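Local coordinates for alkylhydroperoxidase AhpD core: uncharacterized peroxidase-related protein (Ralstonia eutropha, PDB 2PRR) that is of uncharacterised function but, as a member of the carboxymuconolactone decarboxylase family with an AhpD-like core, probably acts as a peroxidase-related oxidoreductase, at residues 78-83 / 126-131; 97-102 / 106-111. One frame throughout, in Å; residues are numbered along the deposited sequence.

Contact 1 of 2, residues 78-83 / 126-131; sequences VVATSA and AMLDFA
In the all-helical AhpD-like core, A80 and T81 of helix 71-84 face L128 and A131 of helix 122-137, forming a sparse, buried helix-helix contact that covers 125 Å² in all. The backbones come within 7.0 Å at the CA atoms of T81 and A131, where a threonine meets an alanine. A80 points its methyl toward the partner helix, and L128 reaches to meet it: A80 CB lies 4.4 Å from L128 CD1 and 4.5 Å from L128 CD2, so the methyl sits against the fork of the leucine. L128 also touches I77, Y115 and I120 of the same chain. At the next residue, T81, opposite A131 one turn beyond L128, divides its two branches between separate tasks. Its chi1 of 58° turns OG1 back to the backbone oxygen of I77, where it hydrogen bonds within its own helix, and places CG2 across the interface. The polar end is thereby satisfied and the apolar end is given to the neighbour. Behind the contact, V78 leans on H94 of helix 88-102; C90 and H94 match the Cys-X-X-Cys…His motif of AhpD relatives, so helix 71-84 probably lies beside that site. A131 also touches T166 of helix 156-179. The T81 methyl ends over the last turn of segment 126-131, with CG2 4.1 Å from A131 CB and 4.0 Å from A131 O.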
ATOM      1  N   VAL D  78       3.176 -22.911   3.734  1.00 28.86           N
ATOM      2  CA  VAL D  78       2.022 -22.520   4.534  1.00 29.21           C
ATOM      3  C   VAL D  78       2.378 -21.471   5.556  1.00 28.87           C
ATOM      4  O   VAL D  78       1.602 -20.505   5.788  1.00 30.24           O
ATOM      5  CB  VAL D  78       1.411 -23.698   5.319  1.00 29.63           C
ATOM      6  CG1 VAL D  78       0.187 -23.204   6.125  1.00 31.03           C
ATOM      7  CG2 VAL D  78       1.054 -24.832   4.376  1.00 25.59           C
ATOM      8  N   VAL D  79       3.546 -21.632   6.159  1.00 26.85           N
ATOM      9  CA  VAL D  79       3.934 -20.716   7.200  1.00 26.02           C
ATOM     10  C   VAL D  79       4.192 -19.276   6.646  1.00 25.65           C
ATOM     11  O   VAL D  79       3.773 -18.324   7.290  1.00 21.41           O
ATOM     12  CB  VAL D  79       5.128 -21.245   8.038  1.00 27.06           C
ATOM     13  CG1 VAL D  79       5.470 -20.283   9.126  1.00 25.30           C
ATOM     14  CG2 VAL D  79       4.796 -22.638   8.689  1.00 24.23           C
ATOM     15  N   ALA D  80       4.853 -19.145   5.495  1.00 24.00           N
ATOM     16  CA  ALA D  80       5.177 -17.808   4.956  1.00 27.43           C
ATOM     17  C   ALA D  80       3.957 -17.083   4.443  1.00 26.41           C
ATOM     18  O   ALA D  80       3.837 -15.876   4.608  1.00 30.06           O
ATOM     19  CB  ALA D  80       6.252 -17.887   3.870  1.00 24.16           C
ATOM     20  N   THR D  81       3.062 -17.823   3.798  1.00 27.32           N
ATOM     21  CA  THR D  81       1.842 -17.268   3.220  1.00 26.83           C
ATOM     22  C   THR D  81       0.839 -16.885   4.301  1.00 26.92           C
ATOM     23  O   THR D  81       0.223 -15.798   4.231  1.00 23.84           O
ATOM     24  CB  THR D  81       1.261 -18.207   2.140  1.00 28.97           C
ATOM     25  OG1 THR D  81       0.975 -19.533   2.666  1.00 24.81           O
ATOM     26  CG2 THR D  81       2.259 -18.298   0.986  1.00 28.58           C
ATOM     27  N   SER D  82       0.763 -17.724   5.331  1.00 22.53           N
ATOM     28  CA  SER D  82      -0.083 -17.524   6.511  1.00 22.58           C
ATOM     29  C   SER D  82       0.392 -16.376   7.351  1.00 23.32           C
ATOM     30  O   SER D  82      -0.404 -15.650   7.962  1.00 25.84           O
ATOM     31  CB  SER D  82      -0.049 -18.765   7.391  1.00 18.08           C
ATOM     32  OG  SER D  82      -0.299 -19.918   6.616  1.00 19.77           O
ATOM     33  N   ALA D  83       1.704 -16.266   7.441  1.00 23.32           N
ATOM     34  CA  ALA D  83       2.322 -15.180   8.140  1.00 24.11           C
ATOM     35  C   ALA D  83       1.927 -13.875   7.416  1.00 22.61           C
ATOM     36  O   ALA D  83       1.549 -12.921   8.080  1.00 26.84           O
ATOM     37  CB  ALA D  83       3.837 -15.365   8.217  1.00 19.83           C
ATOM     38  N   ALA D 126      13.691 -19.183  -3.202  1.00 31.80           N
ATOM     39  CA  ALA D 126      13.063 -18.984  -4.523  1.00 31.32           C
ATOM     40  C   ALA D 126      11.613 -19.495  -4.566  1.00 31.52           C
ATOM     41  O   ALA D 126      10.717 -18.845  -5.135  1.00 30.07           O
ATOM     42  CB  ALA D 126      13.870 -19.662  -5.613  1.00 29.89           C
HETATM   43  N   MSE D 127      11.418 -20.662  -3.941  1.00 30.78           N
HETATM   44  CA  MSE D 127      10.144 -21.312  -3.843  1.00 28.21           C
HETATM   45  C   MSE D 127       9.202 -20.418  -3.081  1.00 27.62           C
HETATM   46  O   MSE D 127       8.037 -20.343  -3.403  1.00 29.68           O
HETATM   47  CB  MSE D 127      10.308 -22.647  -3.071  1.00 28.79           C
HETATM   48  CG  MSE D 127       9.068 -23.432  -2.843  1.00 28.50           C
HETATM   49 SE   MSE D 127       9.381 -24.921  -1.589  0.75 24.46          SE
HETATM   50  CE  MSE D 127       9.516 -24.042  -0.022  1.00 27.04           C
ATOM     51  N   LEU D 128       9.683 -19.785  -2.029  1.00 27.96           N
ATOM     52  CA  LEU D 128       8.809 -18.943  -1.233  1.00 28.29           C
ATOM     53  C   LEU D 128       8.590 -17.610  -1.919  1.00 25.85           C
ATOM     54  O   LEU D 128       7.555 -17.031  -1.714  1.00 25.28           O
ATOM     55  CB  LEU D 128       9.343 -18.729   0.185  1.00 29.90           C
ATOM     56  CG  LEU D 128       9.600 -19.956   1.061  1.00 26.27           C
ATOM     57  CD1 LEU D 128      10.056 -19.483   2.426  1.00 22.43           C
ATOM     58  CD2 LEU D 128       8.357 -20.837   1.151  1.00 30.99           C
ATOM     59  N   ASP D 129       9.553 -17.130  -2.710  1.00 27.55           N
ATOM     60  CA  ASP D 129       9.348 -15.867  -3.471  1.00 28.16           C
ATOM     61  C   ASP D 129       8.109 -16.030  -4.364  1.00 28.65           C
ATOM     62  O   ASP D 129       7.287 -15.131  -4.490  1.00 29.51           O
ATOM     63  CB  ASP D 129      10.548 -15.496  -4.365  1.00 25.04           C
ATOM     64  CG  ASP D 129      11.808 -15.089  -3.597  1.00 26.09           C
ATOM     65  OD1 ASP D 129      11.735 -14.565  -2.472  1.00 36.87           O
ATOM     66  OD2 ASP D 129      12.915 -15.271  -4.144  1.00 37.71           O
ATOM     67  N   PHE D 130       7.996 -17.199  -4.982  1.00 29.01           N
ATOM     68  CA  PHE D 130       6.909 -17.507  -5.889  1.00 29.74           C
ATOM     69  C   PHE D 130       5.605 -17.597  -5.114  1.00 28.28           C
ATOM     70  O   PHE D 130       4.636 -16.914  -5.440  1.00 26.23           O
ATOM     71  CB  PHE D 130       7.208 -18.824  -6.640  1.00 31.65           C
ATOM     72  CG  PHE D 130       6.132 -19.214  -7.626  1.00 35.97           C
ATOM     73  CD1 PHE D 130       5.879 -18.421  -8.738  1.00 32.68           C
ATOM     74  CD2 PHE D 130       5.385 -20.375  -7.446  1.00 37.81           C
ATOM     75  CE1 PHE D 130       4.901 -18.762  -9.625  1.00 34.15           C
ATOM     76  CE2 PHE D 130       4.413 -20.727  -8.335  1.00 35.05           C
ATOM     77  CZ  PHE D 130       4.163 -19.914  -9.432  1.00 38.00           C
ATOM     78  N   ALA D 131       5.600 -18.455  -4.098  1.00 26.12           N
ATOM     79  CA  ALA D 131       4.472 -18.576  -3.178  1.00 26.52           C
ATOM     80  C   ALA D 131       3.933 -17.212  -2.745  1.00 26.26           C
ATOM     81  O   ALA D 131       2.731 -16.995  -2.732  1.00 29.11           O
ATOM     82  CB  ALA D 131       4.898 -19.336  -1.963  1.00 24.08           C
TER

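Contact 2 of 2, residues 97-102 / 106-111; sequences ILRIYE and LVADQV
R99 and D109 form a long salt bridge across a helical hairpin, with NH1 of the arginine 3.4 Å from OD1 of the aspartate. As a hydrogen bond it is weak: the angle at the hydrogen is only 124°, and the guanidinium and carboxylate planes are 66° apart. Both groups have stronger partners elsewhere in the same chain, near its C-terminal end. R99 NH2 donates to the backbone oxygen of M190, and D109 OD2 forms a salt bridge with R192, so the carboxylate is shared by two arginines and ties the C-terminal segment to the hairpin. D109 OD1 also hydrogen bonds a bound triethylene glycol, probably from the crystallisation liquor. The bend of the R99 chain at chi3 brings the guanidinium close to A108, whose CB lies 3.8 Å from NH1.

Beneath the charges the packing tightens around A108. Its CB is held between the aliphatic stem of R99, 3.7 Å from CG, and the L98 methyl CD2, also at 3.7 Å. L98 has CG opposite its backbone N, and its side chain crosses that of V107 at about a right angle, CG to CG1 4.0 Å. E102 adds a looser contact, its CB 4.4 Å from V107 CG1.

The short segments run 133° apart, with axes 9.2 Å from each other at closest approach. Helix 71-84 borders the helix 88-102 arm through E75 and M76, while F188 of a neighbouring subunit packs on L106 and D109 of the other arm.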
ATOM      1  N   ILE D  97       4.441 -28.175  12.815  1.00 35.16           N
ATOM      2  CA  ILE D  97       4.580 -29.267  11.865  1.00 34.44           C
ATOM      3  C   ILE D  97       5.834 -29.083  11.016  1.00 35.34           C
ATOM      4  O   ILE D  97       6.510 -30.047  10.716  1.00 34.67           O
ATOM      5  CB  ILE D  97       3.328 -29.369  10.992  1.00 33.58           C
ATOM      6  CG1 ILE D  97       2.078 -29.578  11.871  1.00 31.64           C
ATOM      7  CG2 ILE D  97       3.461 -30.523  10.008  1.00 38.52           C
ATOM      8  CD1 ILE D  97       0.776 -29.232  11.191  1.00 36.25           C
ATOM      9  N   LEU D  98       6.131 -27.842  10.619  1.00 36.09           N
ATOM     10  CA  LEU D  98       7.357 -27.525   9.882  1.00 34.59           C
ATOM     11  C   LEU D  98       8.610 -27.874  10.697  1.00 36.39           C
ATOM     12  O   LEU D  98       9.565 -28.443  10.163  1.00 39.33           O
ATOM     13  CB  LEU D  98       7.372 -26.036   9.519  1.00 33.80           C
ATOM     14  CG  LEU D  98       8.662 -25.443   8.975  1.00 30.20           C
ATOM     15  CD1 LEU D  98       9.206 -26.228   7.842  1.00 31.35           C
ATOM     16  CD2 LEU D  98       8.400 -23.985   8.583  1.00 31.19           C
ATOM     17  N   ARG D  99       8.610 -27.517  11.981  1.00 36.82           N
ATOM     18  CA  ARG D  99       9.734 -27.818  12.876  1.00 37.10           C
ATOM     19  C   ARG D  99       9.940 -29.311  13.034  1.00 37.11           C
ATOM     20  O   ARG D  99      11.052 -29.781  13.024  1.00 36.69           O
ATOM     21  CB  ARG D  99       9.539 -27.192  14.258  1.00 37.31           C
ATOM     22  CG  ARG D  99       9.717 -25.657  14.271  1.00 33.54           C
ATOM     23  CD  ARG D  99       9.731 -25.155  15.680  1.00 37.26           C
ATOM     24  NE  ARG D  99       8.475 -25.383  16.392  1.00 30.92           N
ATOM     25  CZ  ARG D  99       7.477 -24.511  16.425  1.00 31.83           C
ATOM     26  NH1 ARG D  99       7.565 -23.345  15.786  1.00 27.34           N
ATOM     27  NH2 ARG D  99       6.382 -24.793  17.096  1.00 29.19           N
ATOM     28  N   ILE D 100       8.851 -30.034  13.185  1.00 38.95           N
ATOM     29  CA  ILE D 100       8.888 -31.489  13.306  1.00 39.95           C
ATOM     30  C   ILE D 100       9.437 -32.150  12.040  1.00 41.50           C
ATOM     31  O   ILE D 100      10.306 -33.014  12.130  1.00 43.11           O
ATOM     32  CB  ILE D 100       7.467 -32.044  13.545  1.00 40.84           C
ATOM     33  CG1 ILE D 100       6.914 -31.616  14.907  1.00 38.12           C
ATOM     34  CG2 ILE D 100       7.440 -33.575  13.443  1.00 42.40           C
ATOM     35  CD1 ILE D 100       7.505 -32.351  16.079  1.00 41.63           C
ATOM     36  N   TYR D 101       8.924 -31.759  10.872  1.00 42.89           N
ATOM     37  CA  TYR D 101       9.356 -32.359   9.602  1.00 44.44           C
ATOM     38  C   TYR D 101      10.798 -32.065   9.239  1.00 45.83           C
ATOM     39  O   TYR D 101      11.517 -32.955   8.778  1.00 46.38           O
ATOM     40  CB  TYR D 101       8.460 -31.955   8.401  1.00 44.23           C
ATOM     41  CG  TYR D 101       7.057 -32.559   8.369  1.00 44.71           C
ATOM     42  CD1 TYR D 101       6.746 -33.731   9.051  1.00 47.21           C
ATOM     43  CD2 TYR D 101       6.070 -32.015   7.560  1.00 44.56           C
ATOM     44  CE1 TYR D 101       5.484 -34.273   9.008  1.00 43.35           C
ATOM     45  CE2 TYR D 101       4.804 -32.570   7.508  1.00 43.61           C
ATOM     46  CZ  TYR D 101       4.528 -33.701   8.239  1.00 43.34           C
ATOM     47  OH  TYR D 101       3.282 -34.284   8.201  1.00 50.53           O
ATOM     48  N   GLU D 102      11.217 -30.821   9.420  1.00 45.62           N
ATOM     49  CA  GLU D 102      12.578 -30.441   9.087  1.00 45.87           C
ATOM     50  C   GLU D 102      13.606 -30.789  10.150  1.00 45.67           C
ATOM     51  O   GLU D 102      14.796 -30.827   9.852  1.00 45.77           O
ATOM     52  CB  GLU D 102      12.625 -28.949   8.815  1.00 45.61           C
ATOM     53  CG  GLU D 102      11.943 -28.556   7.538  1.00 47.38           C
ATOM     54  CD  GLU D 102      12.722 -28.949   6.297  1.00 50.66           C
ATOM     55  OE1 GLU D 102      13.957 -29.143   6.387  1.00 53.50           O
ATOM     56  OE2 GLU D 102      12.093 -29.025   5.220  1.00 40.76           O
ATOM     57  N   LEU D 106      14.264 -23.760  14.896  1.00 37.19           N
ATOM     58  CA  LEU D 106      14.327 -22.333  14.639  1.00 36.30           C
ATOM     59  C   LEU D 106      13.697 -21.878  13.345  1.00 35.99           C
ATOM     60  O   LEU D 106      13.260 -20.723  13.263  1.00 37.02           O
ATOM     61  CB  LEU D 106      15.786 -21.882  14.602  1.00 35.87           C
ATOM     62  CG  LEU D 106      16.782 -22.355  15.675  1.00 37.39           C
ATOM     63  CD1 LEU D 106      18.029 -21.510  15.496  1.00 36.30           C
ATOM     64  CD2 LEU D 106      16.277 -22.280  17.144  1.00 35.89           C
ATOM     65  N   VAL D 107      13.645 -22.772  12.357  1.00 34.96           N
ATOM     66  CA  VAL D 107      13.235 -22.446  10.979  1.00 35.58           C
ATOM     67  C   VAL D 107      11.818 -21.880  10.802  1.00 34.45           C
ATOM     68  O   VAL D 107      11.614 -20.974  10.012  1.00 34.33           O
ATOM     69  CB  VAL D 107      13.463 -23.688  10.038  1.00 34.98           C
ATOM     70  CG1 VAL D 107      12.393 -24.777  10.268  1.00 37.43           C
ATOM     71  CG2 VAL D 107      13.494 -23.275   8.588  1.00 41.12           C
ATOM     72  N   ALA D 108      10.849 -22.401  11.541  1.00 34.03           N
ATOM     73  CA  ALA D 108       9.477 -21.936  11.417  1.00 34.02           C
ATOM     74  C   ALA D 108       9.302 -20.518  11.909  1.00 33.12           C
ATOM     75  O   ALA D 108       8.542 -19.751  11.328  1.00 34.68           O
ATOM     76  CB  ALA D 108       8.532 -22.858  12.146  1.00 32.74           C
ATOM     77  N   ASP D 109       9.988 -20.151  12.973  1.00 32.34           N
ATOM     78  CA  ASP D 109       9.876 -18.760  13.468  1.00 33.17           C
ATOM     79  C   ASP D 109      10.499 -17.759  12.482  1.00 31.51           C
ATOM     80  O   ASP D 109      10.008 -16.646  12.346  1.00 31.69           O
ATOM     81  CB  ASP D 109      10.499 -18.586  14.862  1.00 31.39           C
ATOM     82  CG  ASP D 109       9.979 -19.600  15.884  1.00 39.89           C
ATOM     83  OD1 ASP D 109       9.720 -20.778  15.521  1.00 42.03           O
ATOM     84  OD2 ASP D 109       9.877 -19.221  17.065  1.00 51.41           O
ATOM     85  N   GLN D 110      11.574 -18.167  11.815  1.00 30.15           N
ATOM     86  CA  GLN D 110      12.284 -17.341  10.832  1.00 30.68           C
ATOM     87  C   GLN D 110      11.447 -17.083   9.586  1.00 29.93           C
ATOM     88  O   GLN D 110      11.413 -15.985   8.996  1.00 30.52           O
ATOM     89  CB  GLN D 110      13.567 -18.059  10.402  1.00 30.33           C
ATOM     90  CG  GLN D 110      14.604 -18.255  11.517  1.00 32.01           C
ATOM     91  CD  GLN D 110      15.691 -19.265  11.173  1.00 31.04           C
ATOM     92  OE1 GLN D 110      15.727 -19.805  10.070  1.00 39.67           O
ATOM     93  NE2 GLN D 110      16.583 -19.533  12.136  1.00 30.82           N
ATOM     94  N   VAL D 111      10.802 -18.151   9.171  1.00 30.89           N
ATOM     95  CA  VAL D 111       9.924 -18.142   8.031  1.00 30.51           C
ATOM     96  C   VAL D 111       8.667 -17.314   8.319  1.00 28.74           C
ATOM     97  O   VAL D 111       8.158 -16.649   7.432  1.00 26.61           O
ATOM     98  CB  VAL D 111       9.629 -19.619   7.598  1.00 28.43           C
ATOM     99  CG1 VAL D 111       8.444 -19.720   6.678  1.00 29.21           C
ATOM    100  CG2 VAL D 111      10.890 -20.240   6.914  1.00 25.80           C
TER

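From the N terminus, the chain first passes through 78-83 on helix 71-84, whose partner in contact 1 comes 43 residues later, at 126-131. Within that long loop, a short linker joins helix 88-102 to helix 107-114, and contact 2 closes the turn with just three residues between its segments. The smaller closure is therefore enclosed by the larger, and the two do not cross. Their centres are 13 Å apart, yet they touch: V79 packs against L98 and V111 of contact 2, with CG1 3.9 Å from V111 CG1. Helix 71-84 thus links the hairpin of helices 88-102 and 107-114 to helix 122-137.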